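Long-range contacts in erythrocyte binding antigen 140 (Plasmodium falciparum, PDB 4GF2), which probably binds glycophorin C and its sialic acids on the host erythrocyte during invasion, through the tandem Duffy-binding-like domains contained in this chain: residues F94-N99 with E173-L178; D200-N205 with G213-P218; E496-F501 with P588-D593. The protein carries 3 engineered substitutions. One frame throughout, in Å; residues are numbered along the deposited sequence.

Contact 1 of 3, residues F94-N99 with E173-L178; sequences FSDFRN and EPQINL. With GOL (glycerol), chain B.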
loop_
_atom_site.group_PDB
_atom_site.type_symbol
_atom_site.label_atom_id
_atom_site.label_comp_id
_atom_site.label_asym_id
_atom_site.label_seq_id
_atom_site.Cartn_x
_atom_site.Cartn_y
_atom_site.Cartn_z
ATOM N N PHE A 94 -6.201 -5.247 -40.962
ATOM C CA PHE A 94 -6.651 -4.838 -42.288
ATOM C C PHE A 94 -7.142 -3.397 -42.236
ATOM O O PHE A 94 -6.882 -2.601 -43.140
ATOM C CB PHE A 94 -7.766 -5.744 -42.802
ATOM C CG PHE A 94 -8.298 -5.339 -44.151
ATOM C CD1 PHE A 94 -7.580 -5.606 -45.303
ATOM C CD2 PHE A 94 -9.515 -4.691 -44.265
ATOM C CE1 PHE A 94 -8.063 -5.237 -46.539
ATOM C CE2 PHE A 94 -10.003 -4.319 -45.502
ATOM C CZ PHE A 94 -9.277 -4.598 -46.640
ATOM N N SER A 95 -7.849 -3.067 -41.165
ATOM C CA SER A 95 -8.399 -1.733 -41.005
ATOM C C SER A 95 -7.290 -0.700 -40.844
ATOM O O SER A 95 -7.403 0.415 -41.346
ATOM C CB SER A 95 -9.336 -1.692 -39.801
ATOM O OG SER A 95 -10.387 -2.622 -39.962
ATOM N N ASP A 96 -6.220 -1.072 -40.147
ATOM C CA ASP A 96 -5.091 -0.166 -39.955
ATOM C C ASP A 96 -4.314 0.038 -41.252
ATOM O O ASP A 96 -3.791 1.125 -41.498
ATOM C CB ASP A 96 -4.162 -0.670 -38.851
ATOM C CG ASP A 96 -4.671 -0.333 -37.462
ATOM O OD1 ASP A 96 -5.321 0.721 -37.312
ATOM O OD2 ASP A 96 -4.423 -1.116 -36.523
ATOM N N PHE A 97 -4.239 -0.998 -42.082
ATOM C CA PHE A 97 -3.668 -0.839 -43.417
ATOM C C PHE A 97 -4.438 0.244 -44.163
ATOM O O PHE A 97 -3.846 1.108 -44.812
ATOM C CB PHE A 97 -3.712 -2.146 -44.215
ATOM C CG PHE A 97 -2.582 -3.092 -43.908
ATOM C CD1 PHE A 97 -1.267 -2.706 -44.099
ATOM C CD2 PHE A 97 -2.838 -4.379 -43.451
ATOM C CE1 PHE A 97 -0.225 -3.581 -43.821
ATOM C CE2 PHE A 97 -1.804 -5.254 -43.178
ATOM C CZ PHE A 97 -0.495 -4.854 -43.361
ATOM N N ARG A 98 -5.763 0.196 -44.057
ATOM C CA ARG A 98 -6.620 1.173 -44.718
ATOM C C ARG A 98 -6.421 2.566 -44.140
ATOM O O ARG A 98 -6.179 3.528 -44.870
ATOM C CB ARG A 98 -8.088 0.780 -44.561
ATOM C CG ARG A 98 -9.068 1.822 -45.089
ATOM C CD ARG A 98 -10.502 1.405 -44.830
ATOM N NE ARG A 98 -11.457 2.405 -45.298
ATOM C CZ ARG A 98 -11.974 3.377 -44.548
ATOM N NH1 ARG A 98 -11.647 3.502 -43.268
ATOM N NH2 ARG A 98 -12.833 4.230 -45.084
ATOM N N ASN A 99 -6.528 2.666 -42.820
ATOM C CA ASN A 99 -6.549 3.964 -42.159
ATOM C C ASN A 99 -5.194 4.668 -42.123
ATOM O O ASN A 99 -5.132 5.891 -42.154
ATOM C CB ASN A 99 -7.136 3.824 -40.757
ATOM C CG ASN A 99 -8.635 3.601 -40.783
ATOM O OD1 ASN A 99 -9.297 3.934 -41.762
ATOM N ND2 ASN A 99 -9.177 3.047 -39.709
ATOM N N GLU A 173 -14.704 1.939 -40.639
ATOM C CA GLU A 173 -15.002 2.804 -39.503
ATOM C C GLU A 173 -13.765 3.622 -39.152
ATOM O O GLU A 173 -12.643 3.209 -39.441
ATOM C CB GLU A 173 -15.388 1.979 -38.276
ATOM C CG GLU A 173 -16.469 0.943 -38.487
ATOM C CD GLU A 173 -16.840 0.249 -37.186
ATOM O OE1 GLU A 173 -17.017 -0.987 -37.184
ATOM O OE2 GLU A 173 -16.953 0.945 -36.156
ATOM N N PRO A 174 -13.962 4.781 -38.511
ATOM C CA PRO A 174 -12.820 5.560 -38.029
ATOM C C PRO A 174 -11.890 4.716 -37.164
ATOM O O PRO A 174 -12.358 3.831 -36.445
ATOM C CB PRO A 174 -13.481 6.657 -37.194
ATOM C CG PRO A 174 -14.822 6.831 -37.817
ATOM C CD PRO A 174 -15.244 5.462 -38.254
ATOM N N GLN A 175 -10.592 4.991 -37.230
ATOM C CA GLN A 175 -9.612 4.194 -36.508
ATOM C C GLN A 175 -9.902 4.163 -35.012
ATOM O O GLN A 175 -9.812 3.112 -34.373
ATOM C CB GLN A 175 -8.198 4.729 -36.737
ATOM C CG GLN A 175 -7.142 3.942 -35.978
ATOM C CD GLN A 175 -5.740 4.439 -36.235
ATOM O OE1 GLN A 175 -5.385 5.549 -35.850
ATOM N NE2 GLN A 175 -4.929 3.614 -36.888
ATOM N N ILE A 176 -10.244 5.317 -34.455
ATOM C CA ILE A 176 -10.417 5.431 -33.013
ATOM C C ILE A 176 -11.601 4.610 -32.515
ATOM O O ILE A 176 -11.594 4.122 -31.385
ATOM C CB ILE A 176 -10.594 6.893 -32.577
ATOM C CG1 ILE A 176 -10.456 6.996 -31.060
ATOM C CG2 ILE A 176 -11.941 7.434 -33.049
ATOM C CD1 ILE A 176 -10.336 8.399 -30.577
ATOM N N ASN A 177 -12.617 4.461 -33.355
ATOM C CA ASN A 177 -13.742 3.601 -33.018
ATOM C C ASN A 177 -13.267 2.152 -32.944
ATOM O O ASN A 177 -13.552 1.437 -31.981
ATOM C CB ASN A 177 -14.870 3.749 -34.043
ATOM C CG ASN A 177 -15.432 5.168 -34.102
ATOM O OD1 ASN A 177 -14.713 6.148 -33.892
ATOM N ND2 ASN A 177 -16.725 5.279 -34.389
ATOM N N LEU A 178 -12.520 1.733 -33.961
ATOM C CA LEU A 178 -11.992 0.376 -34.017
ATOM C C LEU A 178 -11.010 0.113 -32.878
ATOM O O LEU A 178 -11.011 -0.970 -32.300
ATOM C CB LEU A 178 -11.314 0.117 -35.365
ATOM C CG LEU A 178 -12.235 0.172 -36.586
ATOM C CD1 LEU A 178 -11.447 0.026 -37.883
ATOM C CD2 LEU A 178 -13.308 -0.895 -36.490
HETATM C C1 GOL B . -12.895 -4.709 -36.881
HETATM O O1 GOL B . -12.010 -4.323 -37.912
HETATM C C2 GOL B . -14.349 -4.454 -37.273
HETATM O O2 GOL B . -14.960 -5.674 -37.640
HETATM C C3 GOL B . -14.442 -3.473 -38.439
HETATM O O3 GOL B . -15.753 -2.962 -38.548
#

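Contact 2 of 3, residues D200-N205 with G213-P218; sequences DKCVEN and GGCRLP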
loop_
_atom_site.group_PDB
_atom_site.type_symbol
_atom_site.label_atom_id
_atom_site.label_comp_id
_atom_site.label_asym_id
_atom_site.label_seq_id
_atom_site.Cartn_x
_atom_site.Cartn_y
_atom_site.Cartn_z
ATOM N N ASP A 200 -8.238 -18.260 -7.487
ATOM C CA ASP A 200 -7.421 -19.449 -7.307
ATOM C C ASP A 200 -6.569 -19.373 -6.042
ATOM O O ASP A 200 -6.537 -20.316 -5.249
ATOM C CB ASP A 200 -6.514 -19.641 -8.524
ATOM C CG ASP A 200 -5.693 -20.910 -8.443
ATOM O OD1 ASP A 200 -6.282 -21.984 -8.201
ATOM O OD2 ASP A 200 -4.457 -20.830 -8.608
ATOM N N LYS A 201 -5.885 -18.248 -5.856
ATOM C CA LYS A 201 -4.921 -18.110 -4.770
ATOM C C LYS A 201 -5.546 -17.602 -3.472
ATOM O O LYS A 201 -5.048 -17.888 -2.382
ATOM C CB LYS A 201 -3.785 -17.172 -5.190
ATOM C CG LYS A 201 -3.056 -17.613 -6.451
ATOM C CD LYS A 201 -2.734 -19.102 -6.413
ATOM C CE LYS A 201 -1.919 -19.534 -7.623
ATOM N NZ LYS A 201 -0.498 -19.110 -7.519
ATOM N N CYS A 202 -6.629 -16.843 -3.588
ATOM C CA CYS A 202 -7.261 -16.249 -2.417
ATOM C C CYS A 202 -8.432 -17.098 -1.944
ATOM O O CYS A 202 -8.871 -16.981 -0.799
ATOM C CB CYS A 202 -7.731 -14.826 -2.730
ATOM S SG CYS A 202 -6.438 -13.752 -3.406
ATOM N N VAL A 203 -8.931 -17.956 -2.830
ATOM C CA VAL A 203 -10.051 -18.829 -2.503
ATOM C C VAL A 203 -11.253 -17.974 -2.104
ATOM O O VAL A 203 -11.836 -17.299 -2.951
ATOM C CB VAL A 203 -9.673 -19.816 -1.383
ATOM C CG1 VAL A 203 -10.759 -20.868 -1.208
ATOM C CG2 VAL A 203 -8.343 -20.477 -1.695
ATOM N N GLU A 204 -11.617 -17.990 -0.824
ATOM C CA GLU A 204 -12.699 -17.145 -0.321
ATOM C C GLU A 204 -12.174 -16.135 0.695
ATOM O O GLU A 204 -12.935 -15.342 1.249
ATOM C CB GLU A 204 -13.798 -17.999 0.317
ATOM C CG GLU A 204 -14.486 -18.948 -0.653
ATOM C CD GLU A 204 -15.744 -19.573 -0.079
ATOM O OE1 GLU A 204 -15.676 -20.175 1.013
ATOM O OE2 GLU A 204 -16.805 -19.462 -0.724
ATOM N N ASN A 205 -10.870 -16.169 0.940
ATOM C CA ASN A 205 -10.248 -15.246 1.879
ATOM C C ASN A 205 -10.868 -15.350 3.270
ATOM O O ASN A 205 -10.975 -14.357 3.990
ATOM C CB ASN A 205 -10.367 -13.810 1.362
ATOM C CG ASN A 205 -9.456 -12.849 2.097
ATOM O OD1 ASN A 205 -8.392 -13.231 2.581
ATOM N ND2 ASN A 205 -9.873 -11.593 2.190
ATOM N N GLY A 213 1.571 -13.380 0.757
ATOM C CA GLY A 213 2.010 -13.144 -0.607
ATOM C C GLY A 213 1.309 -13.951 -1.685
ATOM O O GLY A 213 1.093 -13.455 -2.789
ATOM N N GLY A 214 0.962 -15.197 -1.385
ATOM C CA GLY A 214 0.297 -16.046 -2.360
ATOM C C GLY A 214 -0.905 -15.360 -2.983
ATOM O O GLY A 214 -1.136 -15.452 -4.189
ATOM N N CYS A 215 -1.668 -14.661 -2.148
ATOM C CA CYS A 215 -2.884 -13.985 -2.582
ATOM C C CYS A 215 -2.619 -12.511 -2.895
ATOM O O CYS A 215 -3.190 -11.954 -3.833
ATOM C CB CYS A 215 -3.954 -14.110 -1.494
ATOM S SG CYS A 215 -5.449 -13.134 -1.747
ATOM N N ARG A 216 -1.740 -11.884 -2.121
ATOM C CA ARG A 216 -1.490 -10.452 -2.265
ATOM C C ARG A 216 -0.841 -10.099 -3.602
ATOM O O ARG A 216 -0.977 -8.973 -4.081
ATOM C CB ARG A 216 -0.634 -9.940 -1.103
ATOM C CG ARG A 216 -1.314 -10.078 0.253
ATOM C CD ARG A 216 -0.464 -9.526 1.381
ATOM N NE ARG A 216 -0.400 -8.066 1.359
ATOM C CZ ARG A 216 -1.372 -7.267 1.787
ATOM N NH1 ARG A 216 -2.497 -7.777 2.268
ATOM N NH2 ARG A 216 -1.224 -5.953 1.730
ATOM N N LEU A 217 -0.141 -11.054 -4.207
ATOM C CA LEU A 217 0.516 -10.801 -5.487
ATOM C C LEU A 217 -0.484 -10.681 -6.641
ATOM O O LEU A 217 -0.476 -9.686 -7.364
ATOM C CB LEU A 217 1.563 -11.876 -5.785
ATOM C CG LEU A 217 2.786 -11.883 -4.859
ATOM C CD1 LEU A 217 3.802 -12.908 -5.339
ATOM C CD2 LEU A 217 3.426 -10.503 -4.751
ATOM N N PRO A 218 -1.341 -11.694 -6.834
ATOM C CA PRO A 218 -2.349 -11.518 -7.887
ATOM C C PRO A 218 -3.261 -10.317 -7.615
ATOM O O PRO A 218 -3.661 -9.628 -8.551
ATOM C CB PRO A 218 -3.133 -12.841 -7.866
ATOM C CG PRO A 218 -2.779 -13.500 -6.577
ATOM C CD PRO A 218 -1.398 -13.034 -6.229
#

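Contact 3 of 3, residues E496-F501 with P588-D593; sequences EKIYSF and PNEYED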
loop_
_atom_site.group_PDB
_atom_site.type_symbol
_atom_site.label_atom_id
_atom_site.label_comp_id
_atom_site.label_asym_id
_atom_site.label_seq_id
_atom_site.Cartn_x
_atom_site.Cartn_y
_atom_site.Cartn_z
ATOM N N GLU A 496 -2.414 1.708 46.760
ATOM C CA GLU A 496 -3.147 0.453 46.821
ATOM C C GLU A 496 -2.715 -0.371 48.029
ATOM O O GLU A 496 -3.551 -0.871 48.780
ATOM C CB GLU A 496 -2.922 -0.345 45.538
ATOM C CG GLU A 496 -3.682 -1.656 45.471
ATOM C CD GLU A 496 -3.473 -2.380 44.154
ATOM O OE1 GLU A 496 -2.775 -1.830 43.274
ATOM O OE2 GLU A 496 -4.009 -3.498 43.998
ATOM N N LYS A 497 -1.406 -0.501 48.215
ATOM C CA LYS A 497 -0.866 -1.314 49.300
ATOM C C LYS A 497 -1.142 -0.709 50.675
ATOM O O LYS A 497 -1.306 -1.437 51.653
ATOM C CB LYS A 497 0.633 -1.537 49.099
ATOM C CG LYS A 497 0.942 -2.692 48.162
ATOM C CD LYS A 497 2.357 -2.625 47.618
ATOM C CE LYS A 497 2.766 -3.946 46.989
ATOM N NZ LYS A 497 1.794 -4.428 45.972
ATOM N N ILE A 498 -1.192 0.617 50.750
ATOM C CA ILE A 498 -1.584 1.287 51.985
ATOM C C ILE A 498 -3.034 0.952 52.315
ATOM O O ILE A 498 -3.353 0.577 53.443
ATOM C CB ILE A 498 -1.431 2.816 51.886
ATOM C CG1 ILE A 498 0.047 3.205 51.935
ATOM C CG2 ILE A 498 -2.186 3.503 53.019
ATOM C CD1 ILE A 498 0.294 4.700 51.896
ATOM N N TYR A 499 -3.911 1.091 51.325
ATOM C CA TYR A 499 -5.318 0.765 51.507
ATOM C C TYR A 499 -5.478 -0.708 51.874
ATOM O O TYR A 499 -6.365 -1.068 52.648
ATOM C CB TYR A 499 -6.118 1.085 50.241
ATOM C CG TYR A 499 -6.117 2.551 49.853
ATOM C CD1 TYR A 499 -5.617 3.522 50.712
ATOM C CD2 TYR A 499 -6.624 2.963 48.625
ATOM C CE1 TYR A 499 -5.617 4.859 50.358
ATOM C CE2 TYR A 499 -6.628 4.298 48.264
ATOM C CZ TYR A 499 -6.124 5.242 49.134
ATOM O OH TYR A 499 -6.123 6.571 48.780
ATOM N N SER A 500 -4.618 -1.558 51.320
ATOM C CA SER A 500 -4.657 -2.982 51.631
ATOM C C SER A 500 -4.404 -3.192 53.119
ATOM O O SER A 500 -5.028 -4.046 53.750
ATOM C CB SER A 500 -3.621 -3.746 50.812
ATOM O OG SER A 500 -3.836 -3.569 49.423
ATOM N N PHE A 501 -3.490 -2.405 53.676
ATOM C CA PHE A 501 -3.173 -2.493 55.096
ATOM C C PHE A 501 -4.358 -2.065 55.952
ATOM O O PHE A 501 -4.641 -2.680 56.978
ATOM C CB PHE A 501 -1.953 -1.634 55.439
ATOM C CG PHE A 501 -0.638 -2.315 55.186
ATOM C CD1 PHE A 501 -0.256 -3.412 55.941
ATOM C CD2 PHE A 501 0.222 -1.851 54.203
ATOM C CE1 PHE A 501 0.955 -4.039 55.714
ATOM C CE2 PHE A 501 1.435 -2.472 53.973
ATOM C CZ PHE A 501 1.801 -3.568 54.728
ATOM N N PRO A 588 5.427 1.510 55.655
ATOM C CA PRO A 588 4.941 2.894 55.718
ATOM C C PRO A 588 5.050 3.459 57.131
ATOM O O PRO A 588 4.816 2.728 58.093
ATOM C CB PRO A 588 3.471 2.770 55.306
ATOM C CG PRO A 588 3.399 1.516 54.508
ATOM C CD PRO A 588 4.409 0.592 55.114
ATOM N N ASN A 589 5.398 4.737 57.254
ATOM C CA ASN A 589 5.600 5.351 58.564
ATOM C C ASN A 589 4.361 5.246 59.454
ATOM O O ASN A 589 4.472 5.163 60.678
ATOM C CB ASN A 589 6.006 6.819 58.411
ATOM C CG ASN A 589 6.541 7.412 59.702
ATOM O OD1 ASN A 589 7.124 6.707 60.527
ATOM N ND2 ASN A 589 6.344 8.712 59.882
ATOM N N GLU A 590 3.184 5.251 58.836
ATOM C CA GLU A 590 1.930 5.126 59.574
ATOM C C GLU A 590 1.705 3.687 60.036
ATOM O O GLU A 590 0.979 3.444 61.000
ATOM C CB GLU A 590 0.749 5.592 58.715
ATOM C CG GLU A 590 0.594 4.839 57.396
ATOM C CD GLU A 590 1.127 5.614 56.204
ATOM O OE1 GLU A 590 2.355 5.591 55.978
ATOM O OE2 GLU A 590 0.318 6.245 55.492
ATOM N N TYR A 591 2.330 2.741 59.342
ATOM C CA TYR A 591 2.227 1.329 59.692
ATOM C C TYR A 591 3.567 0.763 60.149
ATOM O O TYR A 591 3.761 -0.453 60.166
ATOM C CB TYR A 591 1.711 0.522 58.501
ATOM C CG TYR A 591 0.236 0.701 58.249
ATOM C CD1 TYR A 591 -0.699 -0.037 58.961
ATOM C CD2 TYR A 591 -0.224 1.605 57.301
ATOM C CE1 TYR A 591 -2.048 0.121 58.738
ATOM C CE2 TYR A 591 -1.574 1.769 57.072
ATOM C CZ TYR A 591 -2.480 1.024 57.793
ATOM O OH TYR A 591 -3.826 1.179 57.573
ATOM N N GLU A 592 4.489 1.647 60.515
ATOM C CA GLU A 592 5.799 1.223 60.990
ATOM C C GLU A 592 5.629 0.422 62.275
ATOM O O GLU A 592 6.026 -0.740 62.353
ATOM C CB GLU A 592 6.697 2.438 61.243
ATOM C CG GLU A 592 8.171 2.103 61.419
ATOM C CD GLU A 592 8.833 1.673 60.124
ATOM O OE1 GLU A 592 8.145 1.641 59.081
ATOM O OE2 GLU A 592 10.044 1.371 60.147
ATOM N N ASP A 593 5.019 1.049 63.276
ATOM C CA ASP A 593 4.799 0.404 64.563
ATOM C C ASP A 593 3.894 -0.812 64.404
ATOM O O ASP A 593 4.028 -1.794 65.132
ATOM C CB ASP A 593 4.175 1.393 65.552
ATOM C CG ASP A 593 3.924 0.777 66.916
ATOM O OD1 ASP A 593 4.795 0.025 67.402
ATOM O OD2 ASP A 593 2.853 1.042 67.501
#

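Contact 1 of 3, residues F94-N99 with E173-L178
The amide of Q175 donates NE2 to OD1 of D96 over 3.0 Å, with an N-H...O angle of 157°. Its side chain runs out fully extended, CG anti to the backbone N, and meets D96 at about a right angle. The acceptor lies close to the amide plane of Q175, whereas the donor stands above the carboxylate plane of D96, 39° out of it. N99 ND2 sits 3.4 Å from Q175 CA and reaches back to the carbonyl O of E173 at 3.5 Å, a weak hydrogen bond. Beside these polar pairs, L178 CD1 presses on S95 CB at 3.3 Å, a tight fit. The other methyl, L178 CD2, touches C3 of a glycerol at 3.4 Å. The glycerol, probably from the crystallisation liquor, spans both segments: its O1 is 3.1 Å from S95 OG and its O3 is 2.7 Å from E173 OE1. S95 OG also hydrogen-bonds to R91 O.

A second shell fixes these groups. OD1 of D96 also accepts from W179 NE1, and OD2 is paired with R39 in a salt bridge. D105 OD1 accepts from Q175 NE2 too, M106 N donates to Q175 OE1, and D104 OD2 takes the backbone N-H of Q175 in the first turn of helix 175-202. R91 and A171 add further bonds to the glycerol, and K181 NZ forms a salt bridge with E173 OE2.

The contact thus joins helix 83-101 to the start of helix 175-202 within the first Duffy-binding domain. With both amide ends of Q175 engaged, its flip state is determined. D96, paired with R39 and facing the N-H donors Q175 NE2 and W179 NE1, is probably held as a carboxylate.

Contact 2 of 3, residues D200-N205 with G213-P218
One covalent bond dominates: SG of C202 is 2.0 Å from SG of C215. The CB-SG-SG-CB torsion of 99° makes it a right-handed disulfide. The two half-cystines reach it differently. SG of C202 stands anti to its carbonyl carbon (chi1 -53°), that of C215 anti to its backbone N (chi1 172°). Their CA atoms, 4.9 Å apart, are the nearest CA pair across the segments.

Van der Waals packing flanks the bridge on the K201 side. CB of K201 lies 3.3 Å from the carbonyl O of G214 and 4.1 Å from CG of P218, whose ring the K201 side chain crosses at about a right angle. The lysine chain bends at chi2 and again at chi4, so the ammonium leads away.

Backbone hydrogen bonding shapes both partners. At the end of helix 175-202, V203 takes positive phi, and a type II' turn from C202 to N205 closes with N205 N donating to C202 O at 2.8 Å. P218 has no N-H to offer the preceding turn, and helix 213-242 kinks there.

Polar anchoring comes from further out. N205 ND2 donates to the carbonyls of D277 and D280 while its OD1 accepts from A210 N; R216 forms salt bridges with D363 and E366 on helix 361-382, in the second Duffy-binding region.

A short loop joining helices 175-202 and 213-242, stapled across its base by a disulfide and accompanied by the nearby C211-C281 and C219-C279 bridges, is a cross-linked helical hairpin of the cysteine-rich Duffy-binding-like fold.

Contact 3 of 3, residues E496-F501 with P588-D593
The carbonyl oxygen of E496 has two grips on it, both from S500: the backbone N at 2.8 Å, the ordinary helical bond, and the side-chain OG, which also donates to E496 O over 2.8 Å. The hydroxyl arrives from above the carbonyl plane, 42° out of it, because OG lies beside its own backbone N, anti to the carbonyl carbon. This doubly held turn belongs to the first segment alone; the touch between the segments is made by apolar and aromatic groups.

F501 and Y591 carry the largest shares. CB of F501 sits over one face of the Y591 ring, 3.7 Å from the centroid and only 15° off the normal, a CH-pi contact. The phenyl ring itself extends past that face: the two planes are near parallel, at 28°, but with centroids 5.2 Å apart they barely overlap. The phenyl CE2 meets the proline ring instead, 4.4 Å from P588 CD.

Helix 478-508 is a long helix of the second Duffy-binding region, and residues 588-593 lead into the short helix 592-595 near the end of the chain. Y525 on helix 518-548 touches both P588 and K497, and K497 lies against W528 in a cation-pi contact, so the returning segment also borders the neighbouring helix of this largely helical fold. Disulfides C518-C598 and C522-C595, known for this protein, tie that helix to residues 595 and 598.

Y591 N donates to P588 O at 2.8 Å, folding the segment so that proline and tyrosine both face the helix. The exposed side chain of E590 bends at chi2 from a crowded first torsion, and its OE2 crosses to I498 CD1 at 3.9 Å, a carboxylate oxygen against a methyl.

Overall arrangement
The three contacts follow one another along a long, mostly helical chain, each closing before the next opens. Contacts 1 and 2 share helix 175-202: contact 1 sits at its start and contact 2 at its end, with centres about 40 Å apart. Contact 2, whose centre is about 16 Å from that of the chain, lies nearest the middle, where the first Duffy-binding region meets the second. Contact 3 is on the opposite side of the chain's centre from contact 1, their centres about 95 Å apart. Contacts 2 and 3 are separated by about 41 Å between nearest atoms. The glycerol in contact 1 does not by itself identify a receptor site.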